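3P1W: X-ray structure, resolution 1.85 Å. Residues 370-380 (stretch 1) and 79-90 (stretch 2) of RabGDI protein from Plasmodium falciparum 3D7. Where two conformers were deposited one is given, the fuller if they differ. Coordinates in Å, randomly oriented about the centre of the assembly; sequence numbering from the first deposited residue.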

# COMPACT_ATOMS: atom_id res chain seq x y z
N HIS A 370 14.21 8.71 5.74
CA HIS A 370 12.81 8.98 6.10
C HIS A 370 12.55 9.06 7.62
O HIS A 370 11.41 8.99 8.06
CB HIS A 370 11.87 7.93 5.47
CG HIS A 370 11.63 8.13 4.01
ND1 HIS A 370 12.44 7.59 3.03
CD2 HIS A 370 10.68 8.85 3.36
CE1 HIS A 370 11.99 7.96 1.84
NE2 HIS A 370 10.93 8.73 2.01
N GLY A 371 13.60 9.19 8.41
CA GLY A 371 13.47 9.32 9.86
C GLY A 371 12.87 8.12 10.57
O GLY A 371 12.18 8.28 11.59
N VAL A 372 13.11 6.93 10.03
CA VAL A 372 12.47 5.74 10.59
C VAL A 372 13.45 4.78 11.29
O VAL A 372 13.01 3.91 12.05
CB VAL A 372 11.61 5.00 9.52
CG1 VAL A 372 10.43 5.87 9.10
CG2 VAL A 372 12.42 4.61 8.34
N THR A 373 14.76 4.93 11.02
CA THR A 373 15.80 4.15 11.70
C THR A 373 16.97 5.04 12.13
O THR A 373 17.15 6.15 11.64
CB THR A 373 16.37 3.02 10.79
OG1 THR A 373 17.17 3.60 9.74
CG2 THR A 373 15.26 2.18 10.17
N LEU A 374 17.80 4.50 13.02
CA LEU A 374 19.08 5.09 13.39
C LEU A 374 19.96 5.26 12.16
O LEU A 374 19.95 4.41 11.27
CB LEU A 374 19.80 4.15 14.36
CG LEU A 374 21.06 4.67 15.01
CD1 LEU A 374 20.66 5.73 16.04
CD2 LEU A 374 21.85 3.53 15.66
N LYS A 375 20.73 6.36 12.11
CA LYS A 375 21.62 6.57 10.98
C LYS A 375 22.58 5.39 10.92
O LYS A 375 23.15 5.00 11.95
CB LYS A 375 22.39 7.91 11.11
CG LYS A 375 23.10 8.34 9.83
CD LYS A 375 23.89 9.64 10.03
N GLY A 376 22.75 4.83 9.73
CA GLY A 376 23.66 3.69 9.54
C GLY A 376 22.91 2.36 9.57
O GLY A 376 23.48 1.32 9.27
N LYS A 377 21.66 2.38 9.97
CA LYS A 377 20.83 1.17 9.92
C LYS A 377 19.71 1.34 8.89
O LYS A 377 19.31 2.46 8.54
CB LYS A 377 20.26 0.81 11.30
CG LYS A 377 21.30 0.52 12.40
CD LYS A 377 22.20 -0.69 12.08
CE LYS A 377 23.34 -0.81 13.10
NZ LYS A 377 24.42 -1.71 12.67
N TYR A 378 19.21 0.22 8.40
CA TYR A 378 18.16 0.20 7.40
C TYR A 378 17.10 -0.82 7.82
O TYR A 378 17.40 -1.78 8.55
CB TYR A 378 18.71 -0.21 6.03
CG TYR A 378 19.85 0.66 5.57
CD1 TYR A 378 19.66 1.62 4.60
CD2 TYR A 378 21.11 0.55 6.15
CE1 TYR A 378 20.69 2.44 4.20
CE2 TYR A 378 22.15 1.35 5.75
CZ TYR A 378 21.93 2.30 4.77
OH TYR A 378 22.94 3.12 4.34
N ILE A 379 15.89 -0.62 7.32
CA ILE A 379 14.80 -1.56 7.51
C ILE A 379 14.25 -2.01 6.15
O ILE A 379 13.81 -1.18 5.36
CB ILE A 379 13.67 -0.91 8.33
CG1 ILE A 379 14.09 -0.79 9.79
CG2 ILE A 379 12.44 -1.76 8.30
CD1 ILE A 379 14.09 -2.11 10.46
N ALA A 380 14.27 -3.32 5.90
CA ALA A 380 13.65 -3.90 4.71
C ALA A 380 12.47 -4.75 5.17
O ALA A 380 12.61 -5.57 6.06
CB ALA A 380 14.68 -4.79 3.93
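Stretch 2, residues 79-90: SKYGENRHWNVD

Stretch 2 (79-90) packs against stretch 1 (370-380) with its chain running the opposite way along the central register: Val372, Thr373 and Leu374 face Asn88, Trp87 and His86 in turn, with CA-CA distances of 4.3, 4.6 and 5.2 Å. Stretch 2 has 3-10 segments at 79-81 and 84-86, and then extends through Trp87 and Asn88 into a strand at 89-90. Stretch 1 is mostly loop, with a type II turn from Leu374 to Lys377 leading into a strand at 378-380.

At Gly371, whose positive phi favours glycine, the carbonyl O accepts a hydrogen bond from the side chain of Asn88 (ND2 of Asn88 to O of Gly371, 2.9 Å). The backbone of the same asparagine holds the next residue, N of Asn88 donating to O of Val372 at 2.9 Å, so Asn88 clasps two successive carbonyls. That Val372 O also receives a CA-H contact from CA of Trp87 at 3.3 Å.

Thr373 lies over a face of the Trp87 indole, its CA 4.1 Å from the centroid of the six-membered ring. Its N is 3.2 Å from O of His86, but the angle is too poor for a hydrogen bond. A water bridges the two chains, donating to O of Thr373 (2.7 Å) and O of His86 (2.8 Å), two acceptors that could not bond directly. Within stretch 1, OG1 of Thr373 donates to O of Lys377 at 2.7 Å, linking the residue before the turn to its last residue.

Leu374 has the largest covered area. Its CD1 sits over a face of the His86 imidazole, 4.0 Å from the ring centroid, its CD2 reaches O of Lys80 at 3.2 Å, and its CB packs on CZ2 of Trp87 at 3.7 Å. The Leu374 N, buried over the indole face, finds no hydrogen-bond partner. The indole is itself anchored by NE1 of Trp87 donating to O of Tyr81 at 2.8 Å.

Lys375 and Gly376 carry the turn outward, clear of stretch 2, and N of Lys377 closes it on O of Leu374 at 3.0 Å. Lys377 returns toward stretch 2: its CB lies 4.1 Å from CH2 of Trp87, and its CE meets the edge of the Tyr81 ring, 4.1 Å from CE1. Its NZ is 4.6 Å from NZ of Lys80; a water accepts from both ammonium groups. Tyr378 points away, whereas Ile379 points toward stretch 2, with CG1 4.2 Å from CZ3 at the Trp87 edge.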

# COMPACT_ATOMS: atom_id res chain seq x y z
N SER A 79 22.05 -2.18 22.58
CA SER A 79 22.55 -0.82 22.75
C SER A 79 22.91 -0.12 21.45
O SER A 79 22.76 1.09 21.35
CB SER A 79 23.78 -0.80 23.66
OG SER A 79 23.37 -1.02 24.99
N LYS A 80 23.38 -0.88 20.47
CA LYS A 80 23.82 -0.27 19.21
C LYS A 80 22.70 0.42 18.45
O LYS A 80 22.98 1.20 17.54
CB LYS A 80 24.52 -1.28 18.31
CG LYS A 80 23.68 -2.43 17.79
CD LYS A 80 24.55 -3.30 16.91
CE LYS A 80 23.82 -4.51 16.38
NZ LYS A 80 24.71 -5.30 15.47
N TYR A 81 21.44 0.15 18.80
CA TYR A 81 20.31 0.77 18.10
C TYR A 81 19.94 2.14 18.65
O TYR A 81 19.14 2.84 18.05
CB TYR A 81 19.10 -0.17 18.08
CG TYR A 81 19.35 -1.43 17.29
CD1 TYR A 81 20.22 -1.43 16.20
CD2 TYR A 81 18.70 -2.61 17.60
CE1 TYR A 81 20.44 -2.56 15.46
CE2 TYR A 81 18.92 -3.76 16.86
CZ TYR A 81 19.80 -3.72 15.79
OH TYR A 81 20.05 -4.85 15.05
N GLY A 82 20.52 2.51 19.78
CA GLY A 82 20.39 3.87 20.28
C GLY A 82 19.01 4.14 20.84
O GLY A 82 18.35 3.23 21.34
N GLU A 83 18.58 5.40 20.75
CA GLU A 83 17.38 5.86 21.44
C GLU A 83 16.12 5.67 20.62
O GLU A 83 16.16 5.70 19.40
CB GLU A 83 17.48 7.35 21.78
CG GLU A 83 18.46 7.67 22.89
CD GLU A 83 18.65 9.16 23.07
OE1 GLU A 83 19.21 9.81 22.15
OE2 GLU A 83 18.23 9.67 24.12
N ASN A 84 14.99 5.54 21.32
CA ASN A 84 13.68 5.37 20.69
C ASN A 84 13.31 6.41 19.63
O ASN A 84 12.66 6.07 18.64
CB ASN A 84 12.59 5.35 21.76
CG ASN A 84 12.34 3.97 22.32
OD1 ASN A 84 12.27 3.00 21.57
ND2 ASN A 84 12.15 3.89 23.64
N ARG A 85 13.73 7.67 19.81
CA ARG A 85 13.28 8.75 18.91
C ARG A 85 13.73 8.58 17.44
O ARG A 85 13.14 9.18 16.55
CB ARG A 85 13.72 10.13 19.45
CG ARG A 85 15.20 10.38 19.40
CD ARG A 85 15.62 11.49 20.37
NE ARG A 85 17.08 11.60 20.40
CZ ARG A 85 17.80 12.22 19.47
NH1 ARG A 85 19.13 12.25 19.57
NH2 ARG A 85 17.22 12.80 18.42
N HIS A 86 14.76 7.78 17.20
CA HIS A 86 15.28 7.55 15.85
C HIS A 86 14.46 6.51 15.10
O HIS A 86 14.60 6.39 13.89
CB HIS A 86 16.71 7.04 15.90
CG HIS A 86 17.63 7.95 16.65
ND1 HIS A 86 18.00 9.19 16.18
CD2 HIS A 86 18.26 7.79 17.84
CE1 HIS A 86 18.81 9.76 17.06
NE2 HIS A 86 18.99 8.93 18.07
N TRP A 87 13.65 5.75 15.83
CA TRP A 87 12.93 4.62 15.24
C TRP A 87 11.45 4.86 15.12
O TRP A 87 10.76 5.12 16.10
CB TRP A 87 13.19 3.34 16.04
CG TRP A 87 14.63 2.96 16.04
CD1 TRP A 87 15.60 3.44 16.87
CD2 TRP A 87 15.27 2.02 15.17
NE1 TRP A 87 16.81 2.87 16.56
CE2 TRP A 87 16.64 1.99 15.52
CE3 TRP A 87 14.84 1.22 14.12
CZ2 TRP A 87 17.57 1.18 14.87
CZ3 TRP A 87 15.77 0.41 13.46
CH2 TRP A 87 17.10 0.40 13.84
N ASN A 88 10.95 4.75 13.89
CA ASN A 88 9.52 4.83 13.62
C ASN A 88 9.17 3.74 12.59
O ASN A 88 9.12 4.00 11.40
CB ASN A 88 9.16 6.20 13.08
CG ASN A 88 9.39 7.30 14.12
OD1 ASN A 88 8.60 7.45 15.05
ND2 ASN A 88 10.45 8.08 13.93
N VAL A 89 8.95 2.52 13.09
CA VAL A 89 8.82 1.34 12.24
C VAL A 89 7.35 1.02 11.98
O VAL A 89 6.63 0.56 12.87
CB VAL A 89 9.53 0.14 12.90
CG1 VAL A 89 9.39 -1.14 12.02
CG2 VAL A 89 11.01 0.47 13.22
N ASP A 90 6.91 1.32 10.77
CA ASP A 90 5.56 1.01 10.35
C ASP A 90 5.40 -0.51 10.26
O ASP A 90 6.25 -1.19 9.68
CB ASP A 90 5.29 1.62 8.97
CG ASP A 90 5.11 3.14 9.00
OD1 ASP A 90 4.68 3.73 10.01
OD2 ASP A 90 5.34 3.76 7.95
O HOH W 1 26.10 -3.64 13.80
O HOH W 2 15.64 8.34 12.24